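Long-range contacts in galactose mutarotase-like protein (Clostridium acetobutylicum, PDB 3OS7), which probably binds carbohydrate and may interconvert the anomers of an aldose sugar, as aldose 1-epimerases of the galactose mutarotase family do: residues A[32-37]-A[117-122]; A[74-79]-A[182-187]; A[131-136]-A[153-158]; A[149-154]-A[168-173]; A[164-169]-A[332-337]. All blocks are in the same frame, centred on the assembly; numbering follows the deposited sequence.

How the contacts relate
Contacts 3, 4 and 5 are successive strand pairings in a beta-sandwich; contact 1 docks the turn after strand 28-33 onto the start of strand 118-125, neighbour of 128-137. Contact 3 pairs 128-137 with 151-160, contact 4 adds 163-172 and contact 5 adds 329-340, so the middle of the chain meets a strand near its C-terminus. Contacts 3 and 4 share F153 and K154; 4 and 5 share T168 and S169. Contact 2, whose centre is about 4 Å from that of the chain, packs against these strands, its Y184 hydroxyl bonded to T168. Contact 1 closes before contacts 3 and 4 open, and these two fall between the segments of contact 2. Contact centres lie 7 to 17 Å apart.

Contact 1: residues A[32-37]-A[117-122]; sequences IIPDVG and WTVHKK
G37 lies over one face of the W117 indole, and P34 meets both the backbone of W117 and the side chain of V119. The glycine crosses the pyrrole part of the ring: its CA is 3.4 Å from W117 NE1, and G37 O sits 3.6 Å above the ring plane, displaced toward the rim. With CG anti to its own carbonyl carbon (chi1 -68°), W117 sets the start of its indole beside its backbone N, next to the turn. That same N donates to P34 O at 2.9 Å, coming from above the carbonyl plane in a fairly straight bond (163°). Ring atom CG of P34 touches V119 CG2 at 3.8 Å, the two side chains crossing obliquely. A water donates to both D35 OD1 and W117 O, at 2.5 Å from the carboxylate oxygen, while D35 OD2 is held by H18. The loop partner is a type I turn, I33 to V36, closed by V36 N on I33 O. The indole NE1 is taken up by I112 O. Beyond the contact, W117 packs on F153 and L155 of strand 151-160, V36 rests on helix 62-67, and strand 118-125 pairs onward with strand 128-137.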
# COMPACT_ATOMS: atom_id res chain seq x y z
N ILE A 32 14.46 -3.20 -1.41
CA ILE A 32 13.79 -2.08 -1.97
C ILE A 32 14.40 -1.69 -3.33
O ILE A 32 15.62 -1.80 -3.53
CB ILE A 32 13.77 -0.87 -0.99
CG1 ILE A 32 12.79 0.22 -1.47
CG2 ILE A 32 15.18 -0.28 -0.77
CD1 ILE A 32 12.59 1.34 -0.40
N ILE A 33 13.52 -1.31 -4.26
CA ILE A 33 13.92 -0.95 -5.63
C ILE A 33 13.62 0.54 -5.91
O ILE A 33 12.52 0.90 -6.36
CB ILE A 33 13.20 -1.78 -6.71
CG1 ILE A 33 13.16 -3.29 -6.36
CG2 ILE A 33 13.90 -1.55 -8.08
CD1 ILE A 33 14.51 -3.95 -6.25
N PRO A 34 14.60 1.41 -5.64
CA PRO A 34 14.38 2.85 -5.84
C PRO A 34 13.90 3.24 -7.24
O PRO A 34 12.96 4.04 -7.36
CB PRO A 34 15.73 3.47 -5.50
CG PRO A 34 16.35 2.49 -4.56
CD PRO A 34 15.91 1.14 -5.05
N ASP A 35 14.46 2.62 -8.28
CA ASP A 35 14.09 2.93 -9.66
C ASP A 35 12.64 2.64 -10.06
O ASP A 35 12.16 3.19 -11.04
CB ASP A 35 14.98 2.16 -10.63
CG ASP A 35 16.31 2.86 -10.90
OD1 ASP A 35 16.46 4.04 -10.54
OD2 ASP A 35 17.21 2.22 -11.48
N VAL A 36 11.96 1.76 -9.32
CA VAL A 36 10.55 1.51 -9.55
C VAL A 36 9.73 1.77 -8.25
O VAL A 36 9.47 0.87 -7.46
CB VAL A 36 10.29 0.11 -10.13
CG1 VAL A 36 8.84 -0.04 -10.51
CG2 VAL A 36 11.20 -0.17 -11.39
N GLY A 37 9.35 3.02 -8.06
CA GLY A 37 8.42 3.37 -6.99
C GLY A 37 8.95 3.29 -5.59
O GLY A 37 8.17 3.36 -4.63
N TRP A 117 12.78 6.88 -7.79
CA TRP A 117 13.00 7.53 -6.54
C TRP A 117 14.49 7.51 -6.27
O TRP A 117 15.22 6.71 -6.87
CB TRP A 117 12.26 6.79 -5.42
CG TRP A 117 10.76 6.87 -5.49
CD1 TRP A 117 9.96 6.51 -6.56
CD2 TRP A 117 9.86 7.19 -4.42
NE1 TRP A 117 8.64 6.66 -6.22
CE2 TRP A 117 8.55 7.08 -4.92
CE3 TRP A 117 10.05 7.63 -3.11
CZ2 TRP A 117 7.42 7.36 -4.14
CZ3 TRP A 117 8.94 7.91 -2.35
CH2 TRP A 117 7.64 7.78 -2.87
N THR A 118 14.95 8.39 -5.39
CA THR A 118 16.36 8.45 -5.04
C THR A 118 16.56 8.09 -3.58
O THR A 118 15.66 8.30 -2.76
CB THR A 118 16.94 9.80 -5.35
OG1 THR A 118 16.23 10.80 -4.64
CG2 THR A 118 16.81 10.08 -6.86
N VAL A 119 17.69 7.49 -3.28
CA VAL A 119 17.99 7.07 -1.91
C VAL A 119 18.35 8.31 -1.12
O VAL A 119 19.22 9.10 -1.52
CB VAL A 119 19.12 6.02 -1.87
CG1 VAL A 119 19.51 5.71 -0.44
CG2 VAL A 119 18.69 4.76 -2.58
N HIS A 120 17.68 8.49 0.01
CA HIS A 120 17.83 9.70 0.80
C HIS A 120 18.69 9.45 2.03
O HIS A 120 19.48 10.32 2.43
CB HIS A 120 16.43 10.22 1.14
CG HIS A 120 16.42 11.43 2.01
ND1 HIS A 120 16.77 12.68 1.54
CD2 HIS A 120 16.12 11.58 3.32
CE1 HIS A 120 16.67 13.56 2.53
NE2 HIS A 120 16.27 12.92 3.62
N LYS A 121 18.54 8.28 2.65
CA LYS A 121 19.24 7.93 3.87
C LYS A 121 19.41 6.42 4.02
O LYS A 121 18.52 5.64 3.64
CB LYS A 121 18.48 8.48 5.07
CG LYS A 121 19.22 8.34 6.40
CD LYS A 121 18.41 8.80 7.59
CE LYS A 121 18.07 10.26 7.54
NZ LYS A 121 17.74 10.74 8.91
N LYS A 122 20.56 6.02 4.54
CA LYS A 122 20.84 4.65 4.92
C LYS A 122 21.57 4.74 6.24
O LYS A 122 22.58 5.45 6.35
CB LYS A 122 21.77 3.96 3.89
CG LYS A 122 21.18 3.82 2.53
CD LYS A 122 22.17 3.12 1.56
CE LYS A 122 23.43 3.95 1.21
NZ LYS A 122 24.51 3.03 0.65
O HOH W 1 16.66 5.82 -8.81

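Contact 2: residues A[74-79]-A[182-187]; sequences LPVLFP and VGYHSA
V76 lies over the ring of Y184, and this pair forms the tight middle of the contact. V76 CA stands 4.2 Å from the ring centroid, 28° off the normal, a CH-pi contact, while V76 CG2 lies over the same ring, offset toward its rim. CB of V76 comes to 3.7 Å from Y184 CE2. Y184 CG lies anti to its carbonyl carbon, beside the backbone N (chi1 -81°), and the phenol OH bonds to T168. L77 packs on the partner backbone: its CD1 is 3.6 Å from Y184 C and meets the H185 ring at its edge. This is a short antiparallel ladder of two pairs in the interior of the beta-sandwich that the aldose 1-epimerase family shares. V76 and Y184 form the non-hydrogen-bonded pair, L77 and G183 the hydrogen-bonded one, with L77 N to G183 O at 2.7 Å; H185 N reaches P75 O at 2.9 Å, in the carbonyl plane. The L74 and P75 end is close too: L74 CD2 touches S186 OG at 3.5 Å, a hydroxyl bonded to Y277, and P75 CD packs on H185 O. Packing loosens at the other end, where F78 CD1 and V182 CG2 come no closer than 4.5 Å. F78 meets F151 and F153 instead, and a tetraethylene glycol, probably a crystallisation additive, lies about 4 Å from its side chain (nearest atoms). H185 NE2 hydrogen-bonds a tartaric acid, probably also an additive, which may mark a pocket.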
# COMPACT_ATOMS: atom_id res chain seq x y z
N LEU A 74 5.20 -3.30 -2.02
CA LEU A 74 4.49 -2.16 -1.42
C LEU A 74 4.47 -0.98 -2.41
O LEU A 74 5.32 -0.07 -2.33
CB LEU A 74 5.17 -1.76 -0.10
CG LEU A 74 5.19 -2.79 1.03
CD1 LEU A 74 5.94 -2.27 2.23
CD2 LEU A 74 3.74 -3.13 1.42
N PRO A 75 3.53 -0.99 -3.35
CA PRO A 75 3.39 0.09 -4.34
C PRO A 75 2.64 1.29 -3.77
O PRO A 75 1.46 1.20 -3.46
CB PRO A 75 2.56 -0.55 -5.46
CG PRO A 75 2.40 -2.01 -5.04
CD PRO A 75 2.52 -2.04 -3.58
N VAL A 76 3.32 2.43 -3.69
CA VAL A 76 2.67 3.63 -3.18
C VAL A 76 1.79 4.31 -4.24
O VAL A 76 2.21 4.53 -5.38
CB VAL A 76 3.69 4.60 -2.54
CG1 VAL A 76 4.61 5.17 -3.57
CG2 VAL A 76 2.99 5.69 -1.74
N LEU A 77 0.58 4.69 -3.84
CA LEU A 77 -0.42 5.20 -4.77
C LEU A 77 -0.76 6.65 -4.45
O LEU A 77 -0.95 7.00 -3.28
CB LEU A 77 -1.71 4.39 -4.66
CG LEU A 77 -1.57 2.89 -4.73
CD1 LEU A 77 -2.91 2.19 -4.49
CD2 LEU A 77 -0.97 2.47 -6.11
N PHE A 78 -0.89 7.46 -5.50
CA PHE A 78 -1.22 8.88 -5.40
C PHE A 78 -1.88 9.31 -6.70
O PHE A 78 -1.17 9.62 -7.67
CB PHE A 78 0.07 9.68 -5.16
CG PHE A 78 -0.13 11.20 -5.00
CD1 PHE A 78 -1.03 11.71 -4.08
CD2 PHE A 78 0.66 12.09 -5.71
CE1 PHE A 78 -1.20 13.06 -3.91
CE2 PHE A 78 0.52 13.46 -5.54
CZ PHE A 78 -0.42 13.96 -4.65
N PRO A 79 -3.21 9.25 -6.79
CA PRO A 79 -4.16 8.84 -5.77
C PRO A 79 -4.31 7.31 -5.80
O PRO A 79 -4.11 6.72 -6.85
CB PRO A 79 -5.45 9.47 -6.24
CG PRO A 79 -5.35 9.41 -7.74
CD PRO A 79 -3.90 9.61 -8.05
N VAL A 182 -3.78 9.26 -0.61
CA VAL A 182 -2.63 8.38 -0.65
C VAL A 182 -3.08 6.97 -0.28
O VAL A 182 -3.97 6.80 0.55
CB VAL A 182 -1.56 8.82 0.39
CG1 VAL A 182 -0.32 7.86 0.36
CG2 VAL A 182 -1.13 10.24 0.16
N GLY A 183 -2.40 5.97 -0.80
CA GLY A 183 -2.62 4.61 -0.38
C GLY A 183 -1.52 3.70 -0.87
O GLY A 183 -0.50 4.17 -1.39
N TYR A 184 -1.73 2.39 -0.66
CA TYR A 184 -0.81 1.39 -1.13
C TYR A 184 -1.55 0.24 -1.77
O TYR A 184 -2.62 -0.13 -1.33
CB TYR A 184 0.01 0.82 -0.01
CG TYR A 184 1.18 1.67 0.40
CD1 TYR A 184 1.03 2.69 1.31
CD2 TYR A 184 2.45 1.42 -0.11
CE1 TYR A 184 2.10 3.46 1.67
CE2 TYR A 184 3.51 2.17 0.23
CZ TYR A 184 3.36 3.18 1.15
OH TYR A 184 4.46 3.94 1.51
N HIS A 185 -0.93 -0.35 -2.78
CA HIS A 185 -1.51 -1.52 -3.45
C HIS A 185 -0.81 -2.80 -2.97
O HIS A 185 -0.47 -3.68 -3.77
CB HIS A 185 -1.35 -1.32 -4.93
CG HIS A 185 -2.32 -2.08 -5.77
ND1 HIS A 185 -2.32 -3.46 -5.82
CD2 HIS A 185 -3.27 -1.67 -6.63
CE1 HIS A 185 -3.25 -3.87 -6.67
NE2 HIS A 185 -3.85 -2.80 -7.17
N SER A 186 -0.65 -2.92 -1.66
CA SER A 186 0.24 -3.91 -1.07
C SER A 186 -0.11 -5.37 -1.42
O SER A 186 -1.26 -5.80 -1.25
CB SER A 186 0.21 -3.71 0.45
OG SER A 186 0.38 -2.33 0.75
N ALA A 187 0.89 -6.11 -1.89
CA ALA A 187 0.72 -7.46 -2.44
C ALA A 187 1.34 -8.52 -1.53
O ALA A 187 2.57 -8.53 -1.33
CB ALA A 187 1.34 -7.54 -3.84

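Contact 3: residues A[131-136]-A[153-158]; sequences VEVVFD and FKLSYE
The carboxylate of E132 takes a hydrogen bond from S156 OG, 2.6 Å from E132 OE2, approaching on the anti side and 29° out of the carboxylate plane. S156 OG is anti to its own backbone N (chi1 -177°), which points it across to the glutamate. The other oxygen, E132 OE1, accepts from a water that in turn accepts a hydrogen bond from K154 NZ; the two charged atoms, E132 OE1 and K154 NZ, stay 4.6 Å apart. K154 lies beside V134, its CG 3.9 Å from V134 CG1. On the opposite face V133 CG2 packs on L155 CB at 3.8 Å. Six backbone hydrogen bonds, including V133 N to L155 O at 3.0 Å, fix this antiparallel register. Farther out, W117 packs on V133 and L155, and Q166 holds the hydroxyl of Y157. H120 and K121 both face E132, a classic beta bulge in the adjoining strand. With a hydroxyl, a water and a nearby ammonium about it, the largely buried E132 carboxylate is probably stabilised as the anion.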
# COMPACT_ATOMS: atom_id res chain seq x y z
N VAL A 131 16.22 2.80 5.94
CA VAL A 131 16.40 3.20 4.55
C VAL A 131 15.27 4.14 4.15
O VAL A 131 14.08 3.84 4.36
CB VAL A 131 16.41 2.01 3.63
CG1 VAL A 131 16.44 2.46 2.17
CG2 VAL A 131 17.58 1.08 3.93
N GLU A 132 15.63 5.29 3.60
CA GLU A 132 14.64 6.27 3.16
C GLU A 132 14.86 6.60 1.71
O GLU A 132 16.00 6.78 1.26
CB GLU A 132 14.75 7.57 3.99
CG GLU A 132 14.61 7.36 5.49
CD GLU A 132 14.49 8.67 6.28
OE1 GLU A 132 14.95 9.72 5.78
OE2 GLU A 132 13.92 8.64 7.40
N VAL A 133 13.76 6.71 0.97
CA VAL A 133 13.78 7.08 -0.44
C VAL A 133 12.86 8.27 -0.60
O VAL A 133 11.90 8.42 0.14
CB VAL A 133 13.34 5.92 -1.41
CG1 VAL A 133 14.39 4.81 -1.40
CG2 VAL A 133 11.91 5.39 -1.04
N VAL A 134 13.18 9.13 -1.55
CA VAL A 134 12.33 10.26 -1.85
C VAL A 134 12.03 10.37 -3.34
O VAL A 134 12.78 9.87 -4.19
CB VAL A 134 12.96 11.60 -1.40
CG1 VAL A 134 13.11 11.64 0.12
CG2 VAL A 134 14.28 11.85 -2.09
N PHE A 135 10.90 10.99 -3.62
CA PHE A 135 10.50 11.34 -4.96
C PHE A 135 10.26 12.84 -5.02
O PHE A 135 9.38 13.35 -4.33
CB PHE A 135 9.20 10.65 -5.35
CG PHE A 135 8.78 10.99 -6.76
CD1 PHE A 135 9.44 10.45 -7.84
CD2 PHE A 135 7.79 11.89 -6.99
CE1 PHE A 135 9.09 10.78 -9.12
CE2 PHE A 135 7.43 12.25 -8.28
CZ PHE A 135 8.07 11.69 -9.34
N ASP A 136 11.05 13.52 -5.84
CA ASP A 136 10.95 14.97 -6.02
C ASP A 136 10.19 15.28 -7.31
O ASP A 136 10.63 14.93 -8.41
CB ASP A 136 12.34 15.57 -6.08
CG ASP A 136 13.15 15.32 -4.82
OD1 ASP A 136 12.68 15.71 -3.73
OD2 ASP A 136 14.26 14.72 -4.91
N PHE A 153 7.59 13.38 -1.98
CA PHE A 153 7.17 12.19 -1.27
C PHE A 153 8.40 11.54 -0.61
O PHE A 153 9.51 11.56 -1.15
CB PHE A 153 6.53 11.21 -2.26
CG PHE A 153 5.08 10.95 -2.04
CD1 PHE A 153 4.66 9.94 -1.21
CD2 PHE A 153 4.11 11.69 -2.73
CE1 PHE A 153 3.32 9.66 -1.06
CE2 PHE A 153 2.76 11.42 -2.58
CZ PHE A 153 2.36 10.42 -1.75
N LYS A 154 8.20 10.94 0.56
CA LYS A 154 9.25 10.19 1.23
C LYS A 154 8.68 8.92 1.82
O LYS A 154 7.60 8.94 2.43
CB LYS A 154 9.90 11.02 2.34
CG LYS A 154 10.97 10.28 3.11
CD LYS A 154 11.95 11.21 3.88
CE LYS A 154 11.29 12.24 4.76
NZ LYS A 154 12.26 13.40 4.93
N LEU A 155 9.40 7.83 1.61
CA LEU A 155 9.11 6.56 2.28
C LEU A 155 10.30 6.30 3.20
O LEU A 155 11.44 6.24 2.75
CB LEU A 155 8.91 5.41 1.30
CG LEU A 155 8.03 5.62 0.09
CD1 LEU A 155 7.93 4.38 -0.79
CD2 LEU A 155 6.66 6.08 0.52
N SER A 156 10.01 6.16 4.48
CA SER A 156 11.02 5.90 5.49
C SER A 156 10.79 4.53 6.12
O SER A 156 9.81 4.30 6.85
CB SER A 156 11.00 7.01 6.54
OG SER A 156 12.04 6.78 7.48
N TYR A 157 11.67 3.59 5.79
CA TYR A 157 11.53 2.23 6.25
C TYR A 157 12.49 1.91 7.37
O TYR A 157 13.70 2.06 7.21
CB TYR A 157 11.76 1.27 5.08
CG TYR A 157 10.60 1.24 4.13
CD1 TYR A 157 9.42 0.58 4.50
CD2 TYR A 157 10.64 1.85 2.91
CE1 TYR A 157 8.35 0.53 3.66
CE2 TYR A 157 9.54 1.79 2.05
CZ TYR A 157 8.40 1.13 2.44
OH TYR A 157 7.28 1.06 1.62
N GLU A 158 11.95 1.48 8.50
CA GLU A 158 12.77 1.10 9.63
C GLU A 158 12.54 -0.37 9.91
O GLU A 158 11.46 -0.80 10.28
CB GLU A 158 12.44 1.94 10.85
CG GLU A 158 13.10 1.46 12.12
CD GLU A 158 12.34 1.94 13.37
OE1 GLU A 158 12.42 3.17 13.62
OE2 GLU A 158 11.63 1.12 14.05
O HOH W 2 14.59 12.11 6.53

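Contact 4: residues A[149-154]-A[168-173]; sequences HEFQFK and TSVVNL. With EDO (1,2-ethanediol), chain H.
V170 sits squarely over the F153 ring, in a CH-pi contact: its CB is 3.9 Å from the ring centroid and 13° off the normal. T168 CG2 meets the same ring at its edge, 3.9 Å from F153 CE1, and L173 CD1 lies over the backbone beside Q152 N. V170 CG2, anti to its backbone N, reaches F153 CD2 at 3.7 Å. Among the backbone bonds, K154 and S169 bond in both directions, K154 N to S169 O at 2.8 Å, as do Q152 and V171; L173 N on E150 O completes the set at the loop end. Q152, K154 and S169, with V171 among them, make the other face. An ethanediol, probably from the crystallisation liquor, spans the strands, its O2 donating to Q152 OE1 at 2.6 Å and its O1 paired with S169 OG at 2.8 Å. Q152 NE2 binds D136. This is an antiparallel beta hairpin of strands 151-160 and 163-172, with F151, F153 and V170 on the inner face and a mostly polar, partly exposed outer face.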
# COMPACT_ATOMS: atom_id res chain seq x y z
N HIS A 149 1.62 21.19 -8.97
CA HIS A 149 2.07 21.39 -7.60
C HIS A 149 3.37 20.65 -7.40
O HIS A 149 3.38 19.41 -7.47
CB HIS A 149 1.07 20.82 -6.58
CG HIS A 149 -0.31 21.40 -6.68
ND1 HIS A 149 -0.67 22.58 -6.07
CD2 HIS A 149 -1.42 20.95 -7.32
CE1 HIS A 149 -1.95 22.84 -6.33
NE2 HIS A 149 -2.41 21.88 -7.11
N GLU A 150 4.46 21.37 -7.16
CA GLU A 150 5.69 20.73 -6.72
C GLU A 150 5.46 20.02 -5.38
O GLU A 150 4.72 20.49 -4.53
CB GLU A 150 6.85 21.73 -6.63
CG GLU A 150 7.26 22.27 -8.01
CD GLU A 150 8.58 23.03 -8.03
OE1 GLU A 150 8.74 23.94 -7.22
OE2 GLU A 150 9.44 22.74 -8.90
N PHE A 151 6.07 18.86 -5.21
CA PHE A 151 5.96 18.13 -3.95
C PHE A 151 7.14 17.18 -3.76
O PHE A 151 7.86 16.89 -4.71
CB PHE A 151 4.60 17.38 -3.84
CG PHE A 151 4.40 16.25 -4.83
CD1 PHE A 151 4.96 15.01 -4.60
CD2 PHE A 151 3.62 16.43 -5.98
CE1 PHE A 151 4.77 13.96 -5.50
CE2 PHE A 151 3.42 15.41 -6.87
CZ PHE A 151 4.01 14.15 -6.62
N GLN A 152 7.34 16.73 -2.53
CA GLN A 152 8.27 15.66 -2.26
C GLN A 152 7.55 14.59 -1.46
O GLN A 152 7.00 14.86 -0.40
CB GLN A 152 9.48 16.12 -1.46
CG GLN A 152 10.53 15.02 -1.24
CD GLN A 152 11.68 15.49 -0.37
OE1 GLN A 152 11.53 15.64 0.85
NE2 GLN A 152 12.83 15.72 -0.99
N PHE A 153 7.59 13.38 -1.98
CA PHE A 153 7.17 12.19 -1.27
C PHE A 153 8.40 11.54 -0.61
O PHE A 153 9.51 11.56 -1.15
CB PHE A 153 6.53 11.21 -2.26
CG PHE A 153 5.08 10.95 -2.04
CD1 PHE A 153 4.66 9.94 -1.21
CD2 PHE A 153 4.11 11.69 -2.73
CE1 PHE A 153 3.32 9.66 -1.06
CE2 PHE A 153 2.76 11.42 -2.58
CZ PHE A 153 2.36 10.42 -1.75
N LYS A 154 8.20 10.94 0.56
CA LYS A 154 9.25 10.19 1.23
C LYS A 154 8.68 8.92 1.82
O LYS A 154 7.60 8.94 2.43
CB LYS A 154 9.90 11.02 2.34
CG LYS A 154 10.97 10.28 3.11
CD LYS A 154 11.95 11.21 3.88
CE LYS A 154 11.29 12.24 4.76
NZ LYS A 154 12.26 13.40 4.93
N THR A 168 5.20 7.03 5.66
CA THR A 168 4.96 7.64 4.34
C THR A 168 4.64 9.11 4.57
O THR A 168 3.84 9.45 5.43
CB THR A 168 3.78 6.97 3.64
OG1 THR A 168 4.00 5.56 3.62
CG2 THR A 168 3.58 7.51 2.23
N SER A 169 5.27 10.00 3.83
CA SER A 169 4.95 11.42 4.00
C SER A 169 5.04 12.14 2.70
O SER A 169 5.78 11.72 1.81
CB SER A 169 5.88 12.07 5.05
OG SER A 169 7.22 11.89 4.70
N VAL A 170 4.29 13.23 2.60
CA VAL A 170 4.37 14.08 1.46
C VAL A 170 4.24 15.52 1.95
O VAL A 170 3.54 15.77 2.93
CB VAL A 170 3.31 13.75 0.39
CG1 VAL A 170 1.94 13.75 0.96
CG2 VAL A 170 3.42 14.72 -0.75
N VAL A 171 4.96 16.42 1.29
CA VAL A 171 4.94 17.85 1.62
C VAL A 171 4.60 18.60 0.33
O VAL A 171 5.14 18.30 -0.73
CB VAL A 171 6.26 18.35 2.27
CG1 VAL A 171 7.47 18.07 1.41
CG2 VAL A 171 6.17 19.85 2.54
N ASN A 172 3.67 19.53 0.43
CA ASN A 172 3.28 20.39 -0.67
C ASN A 172 4.32 21.50 -0.76
O ASN A 172 4.44 22.29 0.17
CB ASN A 172 1.89 20.95 -0.39
CG ASN A 172 1.43 21.95 -1.43
OD1 ASN A 172 2.02 22.09 -2.51
ND2 ASN A 172 0.35 22.65 -1.11
N LEU A 173 5.08 21.52 -1.85
CA LEU A 173 6.12 22.53 -2.08
C LEU A 173 5.64 23.65 -3.02
O LEU A 173 6.44 24.48 -3.47
CB LEU A 173 7.39 21.85 -2.61
CG LEU A 173 8.04 20.83 -1.64
CD1 LEU A 173 9.21 20.04 -2.28
CD2 LEU A 173 8.47 21.50 -0.30
C1 EDO H . 7.54 15.08 3.75
O1 EDO H . 8.15 14.56 4.93
C2 EDO H . 8.22 14.50 2.51
O2 EDO H . 9.62 14.84 2.49
O HOH W 3 6.63 25.25 -6.84
O HOH W 4 8.52 9.62 5.60

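Contact 5: residues A[164-169]-A[332-337]; sequences LKQTTS and GVCKLY. With EDO (1,2-ethanediol), chain H.
Q166 and C334 form the middle hydrogen-bonded pair of an antiparallel ladder that ties strand 163-172 to strand 329-340, near the C-terminus, within the beta-sandwich. Six backbone bonds run along it; Q166 N to C334 O is 2.8 Å and nearly straight at 175°, and T168 and G332 bond in both directions, as do L164 and L336. Apolar contacts are few: K165 CG touches V333 CG1 at 3.9 Å, and L164 CB and L336 CB are a loose 4.5 Å apart. The two lysines lie side by side, pointing the same way, with K165 CD 4.0 Å from K335 CE. Their ammonium groups stay 5.7 Å apart, NZ to NZ, and share a water, weakly on the K165 side. On the face of Q166 and C334, the amide NE2 of Q166 comes to 3.5 Å from C334 CB, while OE1 is held by Y157. A second water accepts a hydrogen bond from Q166 NE2 at 2.7 Å, and lies 2.8 Å from T168 OG1, a hydroxyl also bonded to Y184 OH.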
# COMPACT_ATOMS: atom_id res chain seq x y z
N LEU A 164 8.91 -4.44 10.08
CA LEU A 164 9.11 -3.30 9.21
C LEU A 164 8.13 -2.19 9.57
O LEU A 164 6.94 -2.43 9.62
CB LEU A 164 8.90 -3.68 7.74
CG LEU A 164 9.18 -2.58 6.71
CD1 LEU A 164 10.67 -2.26 6.67
CD2 LEU A 164 8.73 -3.03 5.27
N LYS A 165 8.65 -0.99 9.81
CA LYS A 165 7.84 0.21 10.00
C LYS A 165 8.03 1.13 8.80
O LYS A 165 9.16 1.44 8.38
CB LYS A 165 8.24 0.95 11.29
CG LYS A 165 7.39 2.15 11.62
CD LYS A 165 7.64 2.65 13.06
CE LYS A 165 8.59 3.75 13.17
NZ LYS A 165 8.27 4.54 14.42
N GLN A 166 6.91 1.48 8.21
CA GLN A 166 6.86 2.29 7.03
C GLN A 166 6.21 3.63 7.42
O GLN A 166 5.03 3.66 7.78
CB GLN A 166 5.97 1.58 6.00
CG GLN A 166 5.58 2.41 4.78
CD GLN A 166 4.47 1.76 4.02
OE1 GLN A 166 4.69 1.02 3.04
NE2 GLN A 166 3.25 1.94 4.50
N THR A 167 6.98 4.71 7.34
CA THR A 167 6.43 6.06 7.52
C THR A 167 6.41 6.73 6.14
O THR A 167 7.46 6.98 5.54
CB THR A 167 7.22 6.89 8.58
OG1 THR A 167 7.23 6.20 9.83
CG2 THR A 167 6.59 8.28 8.81
N THR A 168 5.20 7.03 5.66
CA THR A 168 4.96 7.64 4.34
C THR A 168 4.64 9.11 4.57
O THR A 168 3.84 9.45 5.43
CB THR A 168 3.78 6.97 3.64
OG1 THR A 168 4.00 5.56 3.62
CG2 THR A 168 3.58 7.51 2.23
N SER A 169 5.27 10.00 3.83
CA SER A 169 4.95 11.42 4.00
C SER A 169 5.04 12.14 2.70
O SER A 169 5.78 11.72 1.81
CB SER A 169 5.88 12.07 5.05
OG SER A 169 7.22 11.89 4.70
N GLY A 332 1.66 9.06 7.32
CA GLY A 332 0.96 7.90 7.85
C GLY A 332 1.96 6.81 8.12
O GLY A 332 3.03 6.77 7.48
N VAL A 333 1.64 5.92 9.05
CA VAL A 333 2.52 4.83 9.42
C VAL A 333 1.82 3.48 9.31
O VAL A 333 0.69 3.32 9.80
CB VAL A 333 2.98 4.99 10.87
CG1 VAL A 333 3.90 3.87 11.28
CG2 VAL A 333 3.64 6.35 11.06
N CYS A 334 2.51 2.50 8.73
CA CYS A 334 2.07 1.10 8.75
C CYS A 334 3.20 0.24 9.27
O CYS A 334 4.38 0.66 9.22
CB CYS A 334 1.67 0.61 7.37
SG CYS A 334 0.22 1.44 6.69
N LYS A 335 2.85 -0.91 9.82
CA LYS A 335 3.82 -1.86 10.32
C LYS A 335 3.50 -3.23 9.78
O LYS A 335 2.35 -3.60 9.67
CB LYS A 335 3.81 -1.88 11.85
CG LYS A 335 4.27 -0.59 12.47
CD LYS A 335 4.15 -0.62 13.99
CE LYS A 335 4.51 0.73 14.59
NZ LYS A 335 4.42 0.72 16.08
N LEU A 336 4.54 -3.98 9.43
CA LEU A 336 4.37 -5.36 8.98
C LEU A 336 5.27 -6.23 9.87
O LEU A 336 6.46 -5.96 10.01
CB LEU A 336 4.81 -5.48 7.53
CG LEU A 336 3.86 -5.01 6.47
CD1 LEU A 336 4.58 -5.01 5.09
CD2 LEU A 336 2.63 -5.92 6.42
N TYR A 337 4.70 -7.28 10.43
CA TYR A 337 5.45 -8.19 11.31
C TYR A 337 4.80 -9.56 11.35
O TYR A 337 3.66 -9.74 10.89
CB TYR A 337 5.57 -7.63 12.74
CG TYR A 337 4.30 -7.10 13.39
CD1 TYR A 337 3.88 -5.81 13.16
CD2 TYR A 337 3.57 -7.88 14.32
CE1 TYR A 337 2.73 -5.30 13.77
CE2 TYR A 337 2.45 -7.38 14.94
CZ TYR A 337 2.02 -6.09 14.65
OH TYR A 337 0.91 -5.53 15.25
C1 EDO H . 7.54 15.08 3.75
O1 EDO H . 8.15 14.56 4.93
C2 EDO H . 8.22 14.50 2.51
O2 EDO H . 9.62 14.84 2.49
O HOH W 5 6.66 2.57 16.74
O HOH W 6 2.56 4.26 5.67